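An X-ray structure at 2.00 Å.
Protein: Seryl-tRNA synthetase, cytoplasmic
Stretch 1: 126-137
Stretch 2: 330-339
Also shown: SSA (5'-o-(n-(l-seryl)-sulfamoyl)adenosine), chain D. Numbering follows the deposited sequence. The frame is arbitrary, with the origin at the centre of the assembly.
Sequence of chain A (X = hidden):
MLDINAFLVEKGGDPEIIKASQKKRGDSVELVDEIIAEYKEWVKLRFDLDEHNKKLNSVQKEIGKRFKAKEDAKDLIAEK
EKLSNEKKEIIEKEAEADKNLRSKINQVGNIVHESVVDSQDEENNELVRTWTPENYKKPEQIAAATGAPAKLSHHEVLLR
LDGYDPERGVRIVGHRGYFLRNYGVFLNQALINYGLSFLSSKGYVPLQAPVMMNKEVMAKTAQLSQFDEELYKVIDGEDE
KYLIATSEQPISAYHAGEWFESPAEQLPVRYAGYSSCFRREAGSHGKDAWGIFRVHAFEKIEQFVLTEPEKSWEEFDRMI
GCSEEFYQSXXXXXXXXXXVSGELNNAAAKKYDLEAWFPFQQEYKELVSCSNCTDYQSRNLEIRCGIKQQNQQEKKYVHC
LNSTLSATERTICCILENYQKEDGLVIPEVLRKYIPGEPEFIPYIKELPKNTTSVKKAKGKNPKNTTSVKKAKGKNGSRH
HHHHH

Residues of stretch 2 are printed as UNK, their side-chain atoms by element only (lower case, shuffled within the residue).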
ATOM      1  N   GLU A 126      12.489  15.794 -28.357  1.00 31.46           N
ATOM      2  CA  GLU A 126      13.830  15.628 -28.892  1.00 30.53           C
ATOM      3  C   GLU A 126      14.223  14.157 -28.841  1.00 28.06           C
ATOM      4  O   GLU A 126      14.039  13.491 -27.822  1.00 26.31           O
ATOM      5  CB  GLU A 126      14.818  16.468 -28.079  1.00 32.57           C
ATOM      6  CG  GLU A 126      16.274  16.191 -28.389  1.00 42.41           C
ATOM      7  CD  GLU A 126      17.212  16.955 -27.476  1.00 58.76           C
ATOM      8  OE1 GLU A 126      16.706  17.691 -26.596  1.00 67.29           O
ATOM      9  OE2 GLU A 126      18.448  16.813 -27.637  1.00 56.41           O
ATOM     10  N   LEU A 127      14.748  13.636 -29.942  1.00 26.51           N
ATOM     11  CA  LEU A 127      15.248  12.268 -29.939  1.00 28.40           C
ATOM     12  C   LEU A 127      16.696  12.328 -29.505  1.00 29.15           C
ATOM     13  O   LEU A 127      17.569  12.711 -30.279  1.00 29.92           O
ATOM     14  CB  LEU A 127      15.114  11.604 -31.315  1.00 30.84           C
ATOM     15  CG  LEU A 127      15.674  10.176 -31.386  1.00 31.79           C
ATOM     16  CD1 LEU A 127      14.947   9.227 -30.413  1.00 32.26           C
ATOM     17  CD2 LEU A 127      15.639   9.614 -32.808  1.00 37.04           C
ATOM     18  N   VAL A 128      16.937  11.992 -28.242  1.00 23.52           N
ATOM     19  CA  VAL A 128      18.249  12.178 -27.627  1.00 29.43           C
ATOM     20  C   VAL A 128      19.208  11.041 -27.976  1.00 31.76           C
ATOM     21  O   VAL A 128      20.315  11.277 -28.449  1.00 37.76           O
ATOM     22  CB  VAL A 128      18.134  12.325 -26.084  1.00 30.63           C
ATOM     23  CG1 VAL A 128      19.512  12.396 -25.439  1.00 30.21           C
ATOM     24  CG2 VAL A 128      17.313  13.557 -25.735  1.00 28.84           C
ATOM     25  N   ARG A 129      18.771   9.808 -27.756  1.00 30.12           N
ATOM     26  CA  ARG A 129      19.618   8.647 -27.987  1.00 32.32           C
ATOM     27  C   ARG A 129      18.747   7.452 -28.286  1.00 32.39           C
ATOM     28  O   ARG A 129      17.596   7.388 -27.849  1.00 22.68           O
ATOM     29  CB  ARG A 129      20.463   8.339 -26.742  1.00 37.66           C
ATOM     30  CG  ARG A 129      21.738   9.146 -26.620  1.00 47.36           C
ATOM     31  CD  ARG A 129      22.563   8.719 -25.402  1.00 42.97           C
ATOM     32  NE  ARG A 129      21.875   8.969 -24.138  1.00 43.47           N
ATOM     33  CZ  ARG A 129      21.857  10.148 -23.523  1.00 39.88           C
ATOM     34  NH1 ARG A 129      22.479  11.190 -24.063  1.00 37.12           N
ATOM     35  NH2 ARG A 129      21.214  10.291 -22.373  1.00 34.58           N
ATOM     36  N   THR A 130      19.301   6.497 -29.022  1.00 26.30           N
ATOM     37  CA  THR A 130      18.635   5.226 -29.255  1.00 29.63           C
ATOM     38  C   THR A 130      19.613   4.114 -28.903  1.00 30.46           C
ATOM     39  O   THR A 130      20.822   4.285 -29.032  1.00 32.10           O
ATOM     40  CB  THR A 130      18.191   5.078 -30.731  1.00 36.49           C
ATOM     41  OG1 THR A 130      17.354   6.180 -31.093  1.00 35.83           O
ATOM     42  CG2 THR A 130      17.408   3.801 -30.918  1.00 36.69           C
ATOM     43  N   TRP A 131      19.101   2.980 -28.447  1.00 26.64           N
ATOM     44  CA  TRP A 131      19.961   1.840 -28.149  1.00 27.66           C
ATOM     45  C   TRP A 131      19.263   0.536 -28.502  1.00 28.43           C
ATOM     46  O   TRP A 131      18.082   0.367 -28.220  1.00 28.52           O
ATOM     47  CB  TRP A 131      20.372   1.819 -26.669  1.00 24.74           C
ATOM     48  CG  TRP A 131      21.330   0.696 -26.347  1.00 26.30           C
ATOM     49  CD1 TRP A 131      22.691   0.706 -26.511  1.00 28.48           C
ATOM     50  CD2 TRP A 131      20.999  -0.599 -25.829  1.00 24.68           C
ATOM     51  NE1 TRP A 131      23.223  -0.500 -26.114  1.00 27.03           N
ATOM     52  CE2 TRP A 131      22.209  -1.315 -25.686  1.00 25.23           C
ATOM     53  CE3 TRP A 131      19.799  -1.217 -25.447  1.00 29.48           C
ATOM     54  CZ2 TRP A 131      22.250  -2.623 -25.206  1.00 25.29           C
ATOM     55  CZ3 TRP A 131      19.844  -2.511 -24.955  1.00 21.67           C
ATOM     56  CH2 TRP A 131      21.060  -3.204 -24.848  1.00 20.78           C
ATOM     57  N   THR A 132      19.990  -0.379 -29.138  1.00 24.60           N
ATOM     58  CA  THR A 132      19.491  -1.733 -29.330  1.00 28.76           C
ATOM     59  C   THR A 132      20.485  -2.738 -28.790  1.00 24.75           C
ATOM     60  O   THR A 132      21.692  -2.513 -28.815  1.00 28.44           O
ATOM     61  CB  THR A 132      19.213  -2.087 -30.823  1.00 28.24           C
ATOM     62  OG1 THR A 132      20.354  -1.747 -31.620  1.00 34.86           O
ATOM     63  CG2 THR A 132      17.977  -1.352 -31.332  1.00 39.18           C
ATOM     64  N   PRO A 133      19.972  -3.863 -28.302  1.00 24.64           N
ATOM     65  CA  PRO A 133      20.845  -4.943 -27.854  1.00 23.51           C
ATOM     66  C   PRO A 133      21.546  -5.631 -29.020  1.00 35.33           C
ATOM     67  O   PRO A 133      21.276  -5.350 -30.200  1.00 32.35           O
ATOM     68  CB  PRO A 133      19.877  -5.910 -27.165  1.00 26.39           C
ATOM     69  CG  PRO A 133      18.560  -5.648 -27.807  1.00 27.72           C
ATOM     70  CD  PRO A 133      18.548  -4.171 -28.106  1.00 22.23           C
ATOM     71  N   GLU A 134      22.453  -6.534 -28.663  1.00 43.28           N
ATOM     72  CA  GLU A 134      23.235  -7.311 -29.615  1.00 50.30           C
ATOM     73  C   GLU A 134      22.330  -8.275 -30.368  1.00 38.02           C
ATOM     74  O   GLU A 134      21.379  -8.814 -29.806  1.00 40.11           O
ATOM     75  CB  GLU A 134      24.322  -8.081 -28.857  1.00 60.96           C
ATOM     76  CG  GLU A 134      25.192  -8.994 -29.701  1.00 72.29           C
ATOM     77  CD  GLU A 134      26.213  -9.755 -28.864  1.00 80.05           C
ATOM     78  OE1 GLU A 134      26.296  -9.499 -27.641  1.00 74.59           O
ATOM     79  OE2 GLU A 134      26.930 -10.610 -29.428  1.00 86.52           O
ATOM     80  N   ASN A 135      22.624  -8.490 -31.642  1.00 31.10           N
ATOM     81  CA  ASN A 135      21.826  -9.397 -32.459  1.00 43.81           C
ATOM     82  C   ASN A 135      20.384  -8.941 -32.619  1.00 41.43           C
ATOM     83  O   ASN A 135      19.499  -9.743 -32.903  1.00 50.66           O
ATOM     84  CB  ASN A 135      21.869 -10.818 -31.893  1.00 55.09           C
ATOM     85  CG  ASN A 135      23.260 -11.410 -31.922  1.00 63.78           C
ATOM     86  OD1 ASN A 135      23.961 -11.330 -32.935  1.00 65.78           O
ATOM     87  ND2 ASN A 135      23.675 -12.007 -30.805  1.00 64.80           N
ATOM     88  N   TYR A 136      20.149  -7.650 -32.435  1.00 33.44           N
ATOM     89  CA  TYR A 136      18.843  -7.080 -32.727  1.00 30.31           C
ATOM     90  C   TYR A 136      19.019  -5.977 -33.753  1.00 33.38           C
ATOM     91  O   TYR A 136      19.447  -4.860 -33.440  1.00 29.68           O
ATOM     92  CB  TYR A 136      18.163  -6.549 -31.469  1.00 24.19           C
ATOM     93  CG  TYR A 136      16.675  -6.320 -31.634  1.00 21.84           C
ATOM     94  CD1 TYR A 136      15.829  -7.355 -32.036  1.00 22.84           C
ATOM     95  CD2 TYR A 136      16.113  -5.074 -31.382  1.00 19.23           C
ATOM     96  CE1 TYR A 136      14.453  -7.150 -32.180  1.00 23.68           C
ATOM     97  CE2 TYR A 136      14.740  -4.858 -31.523  1.00 21.34           C
ATOM     98  CZ  TYR A 136      13.920  -5.898 -31.917  1.00 22.80           C
ATOM     99  OH  TYR A 136      12.569  -5.675 -32.056  1.00 23.72           O
ATOM    100  N   LYS A 137      18.666  -6.324 -34.979  1.00 29.01           N
ATOM    101  CA  LYS A 137      18.908  -5.507 -36.156  1.00 38.07           C
ATOM    102  C   LYS A 137      18.254  -4.138 -36.033  1.00 33.04           C
ATOM    103  O   LYS A 137      18.898  -3.111 -36.204  1.00 39.54           O
ATOM    104  CB  LYS A 137      18.375  -6.263 -37.373  1.00 38.13           C
ATOM    105  CG  LYS A 137      18.566  -5.600 -38.713  1.00 46.28           C
ATOM    106  CD  LYS A 137      18.095  -6.541 -39.824  1.00 53.39           C
ATOM    107  CE  LYS A 137      18.802  -7.894 -39.728  1.00 56.93           C
ATOM    108  NZ  LYS A 137      18.275  -8.900 -40.702  1.00 62.75           N
ATOM    109  N   UNK A 330      19.265  -5.430 -19.049  1.00 19.74           N
ATOM    110  CA  UNK A 330      18.136  -6.326 -19.270  1.00 16.49           C
ATOM    111  C   UNK A 330      17.948  -6.644 -20.748  1.00 17.51           C
ATOM    112  O   UNK A 330      17.067  -7.424 -21.109  1.00 20.06           O
ATOM    113  c   UNK A 330      16.510  -6.977 -16.618  1.00 18.50           C
ATOM    114  c   UNK A 330      16.845  -5.707 -18.723  1.00 16.42           C
ATOM    115  c   UNK A 330      15.606  -4.633 -16.801  1.00 17.62           C
ATOM    116  c   UNK A 330      16.737  -5.592 -17.202  1.00 19.09           C
ATOM    117  N   UNK A 331      18.764  -6.028 -21.601  1.00 20.69           N
ATOM    118  CA  UNK A 331      18.700  -6.286 -23.032  1.00 24.98           C
ATOM    119  C   UNK A 331      17.438  -5.750 -23.691  1.00 24.24           C
ATOM    120  O   UNK A 331      16.922  -6.335 -24.648  1.00 23.31           O
ATOM    121  N   UNK A 332      16.941  -4.621 -23.199  1.00 17.13           N
ATOM    122  CA  UNK A 332      15.695  -4.059 -23.727  1.00 18.83           C
ATOM    123  C   UNK A 332      16.007  -2.848 -24.610  1.00 17.84           C
ATOM    124  O   UNK A 332      16.612  -1.887 -24.136  1.00 21.50           O
ATOM    125  c   UNK A 332      13.652  -5.947 -22.343  1.00 12.45           C
ATOM    126  c   UNK A 332      13.517  -4.335 -20.420  1.00 18.19           C
ATOM    127  c   UNK A 332      14.738  -3.675 -22.573  1.00 14.52           C
ATOM    128  c   UNK A 332      14.365  -4.809 -21.607  1.00 14.29           C
ATOM    129  N   UNK A 333      15.595  -2.892 -25.899  1.00 19.55           N
ATOM    130  CA  UNK A 333      15.866  -1.749 -26.785  1.00 23.48           C
ATOM    131  C   UNK A 333      15.095  -0.545 -26.278  1.00 20.11           C
ATOM    132  O   UNK A 333      14.000  -0.729 -25.760  1.00 19.59           O
ATOM    133  c   UNK A 333      15.281  -2.184 -28.147  1.00 19.01           C
ATOM    134  c   UNK A 333      14.959  -3.638 -28.020  1.00 28.41           C
ATOM    135  c   UNK A 333      14.752  -3.913 -26.549  1.00 20.73           C
ATOM    136  N   UNK A 334      15.638   0.662 -26.420  1.00 21.21           N
ATOM    137  CA  UNK A 334      14.929   1.843 -25.945  1.00 21.48           C
ATOM    138  C   UNK A 334      15.361   3.078 -26.707  1.00 26.12           C
ATOM    139  O   UNK A 334      16.319   3.038 -27.470  1.00 24.63           O
ATOM    140  c   UNK A 334      15.160   2.057 -24.435  1.00 16.37           C
ATOM    141  c   UNK A 334      18.778   1.479 -23.335  1.00 19.99           C
ATOM    142  o   UNK A 334      20.652   2.942 -23.236  1.00 23.70           O
ATOM    143  c   UNK A 334      16.618   2.301 -24.095  1.00 17.77           C
ATOM    144  c   UNK A 334      17.187   3.557 -24.254  1.00 17.02           C
ATOM    145  c   UNK A 334      18.546   3.779 -23.969  1.00 22.90           C
ATOM    146  c   UNK A 334      19.327   2.733 -23.519  1.00 17.10           C
ATOM    147  c   UNK A 334      17.427   1.267 -23.629  1.00 15.05           C
ATOM    148  N   UNK A 335      14.640   4.172 -26.499  1.00 22.90           N
ATOM    149  CA  UNK A 335      15.116   5.484 -26.899  1.00 22.58           C
ATOM    150  C   UNK A 335      14.956   6.439 -25.724  1.00 19.17           C
ATOM    151  O   UNK A 335      14.089   6.241 -24.876  1.00 18.42           O
ATOM    152  c   UNK A 335       9.828   7.333 -29.790  1.00 27.80           C
ATOM    153  n   UNK A 335      10.160   7.286 -31.071  1.00 24.90           N
ATOM    154  c   UNK A 335      12.839   6.164 -27.875  1.00 19.05           C
ATOM    155  n   UNK A 335      10.743   7.102 -28.846  1.00 22.34           N
ATOM    156  n   UNK A 335       8.574   7.616 -29.449  1.00 26.43           N
ATOM    157  c   UNK A 335      14.336   6.011 -28.107  1.00 23.00           C
ATOM    158  c   UNK A 335      12.148   6.786 -29.109  1.00 20.49           C
ATOM    159  N   UNK A 336      15.805   7.455 -25.673  1.00 15.93           N
ATOM    160  CA  UNK A 336      15.677   8.534 -24.686  1.00 15.64           C
ATOM    161  C   UNK A 336      15.199   9.791 -25.407  1.00 23.77           C
ATOM    162  O   UNK A 336      15.769  10.190 -26.441  1.00 21.52           O
ATOM    163  c   UNK A 336      16.906   9.981 -23.011  1.00 20.80           C
ATOM    164  c   UNK A 336      17.022   8.809 -24.004  1.00 18.96           C
ATOM    165  c   UNK A 336      17.510   7.551 -23.281  1.00 25.92           C
ATOM    166  N   UNK A 337      14.148  10.406 -24.879  1.00 19.46           N
ATOM    167  CA  UNK A 337      13.560  11.580 -25.516  1.00 18.48           C
ATOM    168  C   UNK A 337      13.478  12.772 -24.582  1.00 19.71           C
ATOM    169  O   UNK A 337      13.160  12.631 -23.401  1.00 21.44           O
ATOM    170  c   UNK A 337      12.150  11.275 -26.100  1.00 20.78           C
ATOM    171  c   UNK A 337      12.241  10.175 -27.160  1.00 21.83           C
ATOM    172  c   UNK A 337      11.183  10.859 -25.002  1.00 20.57           C
ATOM    173  N   UNK A 338      13.758  13.952 -25.123  1.00 20.47           N
ATOM    174  CA  UNK A 338      13.652  15.187 -24.373  1.00 20.30           C
ATOM    175  C   UNK A 338      12.238  15.720 -24.480  1.00 27.09           C
ATOM    176  O   UNK A 338      11.806  16.155 -25.545  1.00 25.34           O
ATOM    177  N   UNK A 339      11.518  15.691 -23.365  1.00 21.97           N
ATOM    178  CA  UNK A 339      10.104  16.052 -23.342  1.00 20.10           C
ATOM    179  C   UNK A 339       9.871  17.543 -23.623  1.00 22.65           C
ATOM    180  O   UNK A 339      10.550  18.405 -23.052  1.00 24.42           O
ATOM    181  c   UNK A 339       9.461  15.657 -21.974  1.00 24.30           C
ATOM    182  c   UNK A 339       8.962  13.264 -22.793  1.00 21.70           C
ATOM    183  c   UNK A 339       9.629  14.158 -21.720  1.00 24.38           C
ATOM    184  c   UNK A 339       7.987  16.038 -21.938  1.00 23.86           C
TER
HETATM  185  N10 SSA D 488      27.054  -7.968 -24.453  0.77 64.92           N
HETATM  186  CA  SSA D 488      26.490  -9.232 -24.017  0.77 65.25           C
HETATM  187  CB  SSA D 488      26.678  -9.361 -22.508  0.77 68.72           C
HETATM  188  OG  SSA D 488      26.063 -10.564 -22.034  0.77 71.14           O
HETATM  189  C9  SSA D 488      25.027  -9.279 -24.364  0.77 58.24           C
HETATM  190  O9  SSA D 488      24.365 -10.277 -24.131  0.77 49.31           O
HETATM  191  N8  SSA D 488      24.511  -8.184 -24.922  0.77 62.68           N
HETATM  192  S1  SSA D 488      22.932  -8.044 -25.177  0.77 54.75           S
HETATM  193  O1S SSA D 488      22.631  -6.674 -25.486  0.77 49.50           O
HETATM  194  O2S SSA D 488      22.536  -8.901 -26.263  0.77 56.22           O
HETATM  195  O5' SSA D 488      22.182  -8.480 -23.905  0.77 52.38           O
HETATM  196  C5' SSA D 488      22.002  -7.595 -22.801  0.77 45.07           C
HETATM  197  C4' SSA D 488      21.618  -8.431 -21.584  0.77 43.40           C
HETATM  198  O4' SSA D 488      20.272  -8.903 -21.689  0.77 37.35           O
HETATM  199  C3' SSA D 488      22.489  -9.670 -21.460  0.77 48.71           C
HETATM  200  O3' SSA D 488      23.560  -9.453 -20.536  0.77 55.91           O
HETATM  201  C2' SSA D 488      21.561 -10.746 -20.944  0.77 45.38           C
HETATM  202  O2' SSA D 488      21.639 -10.818 -19.523  0.77 54.04           O
HETATM  203  C1' SSA D 488      20.169 -10.285 -21.331  0.77 38.12           C
HETATM  204  N9  SSA D 488      19.744 -11.109 -22.487  0.77 41.81           N
HETATM  205  C8  SSA D 488      19.699 -10.736 -23.779  0.77 33.99           C
HETATM  206  N7  SSA D 488      19.270 -11.791 -24.514  0.77 41.07           N
HETATM  207  C5  SSA D 488      19.054 -12.825 -23.671  0.77 38.71           C
HETATM  208  C6  SSA D 488      18.614 -14.132 -23.839  0.77 40.62           C
HETATM  209  N6  SSA D 488      18.298 -14.614 -25.070  0.77 43.44           N
HETATM  210  N1  SSA D 488      18.509 -14.928 -22.751  0.77 39.64           N
HETATM  211  C2  SSA D 488      18.810 -14.474 -21.526  0.77 36.86           C
HETATM  212  N3  SSA D 488      19.233 -13.218 -21.336  0.77 34.55           N
HETATM  213  C4  SSA D 488      19.363 -12.383 -22.394  0.77 38.25           C

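Position 330 carries four side-chain carbons, forked at the second, and touches nothing on stretch 1. This is Leu330, an apolar residue suited to its buried site among other parts of the protein. Position 331 has no side-chain atoms. Its phi of 69° closes a Schellman motif at the end of a helix, and an ideal CB would lie 2.4 Å from O4' of SSA, a clash. Gly331 suits both demands, and its O lies 3.6 Å from CG of Pro133.

Position 332 again shows four carbons forked at the second, and its CA-to-CB bond points away from stretch 1; it is Leu332, apolar as its buried site requires, whose backbone O meets the edge of the Trp131 ring, 3.4 Å from CZ3. At position 333 three carbons close a ring onto the backbone N, and one of them lies 3.6 Å from CD of Pro133 and 3.7 Å from CE2 of Tyr136. This is Pro333, which lacks an amide hydrogen and offers stretch 1 a compact apolar surface.

Position 334 has one carbon leading to a six-carbon ring that bears an oxygen. One ring face lies against Trp131, whose CB sits 3.8 Å from the ring centroid in a CH-pi contact. The Trp131 five-membered ring runs nearly parallel to it but slid aside, so overlap is slight. Tyr334 supplies this flat face, and its hydroxyl is satisfied by a residue near the stretches.

Position 335 bears three carbons, a nitrogen, and a carbon with two more nitrogens; a carbon of the chain lies 3.9 Å from CD1 of Leu127. Arg335 has a long aliphatic stem that can lie beside Leu127, while its end leads away to hydrogen-bond elsewhere in the structure.

Position 336 has one carbon carrying two others, one of them 4.1 Å from CB of Val128: Val336, of the beta-branched form common in strands. Position 337 has the same fork, on the sheet face shared with Leu127, with a carbon 4.3 Å from CD1 of Leu127; it is Val337, again beta-branched. Position 338 has no side chain, and an ideal CB would come tightly within 3.1 Å of OE1 of Glu126. Gly338 leaves that space free. Position 339 has four carbons forked at the first, one arm two carbons long, and its CA-to-CB bond points away from stretch 1: Ile339, apolar and suited to burial.

The contact is an antiparallel pairing of strands. Reciprocal backbone hydrogen bonds join Glu126 with Gly338, Arg129 with Val336, and Trp131 with Tyr334. A bulge between Leu127 and Arg129 shifts the register by one, so O of Val336 accepts from N of Val128 (2.8 Å) and N of Arg129 (3.3 Å). Aromatic and proline packing continues the contact beyond the strands, near the bound seryl-adenylate analogue.

Stretch 2 330-339: LGLPYRVVGI
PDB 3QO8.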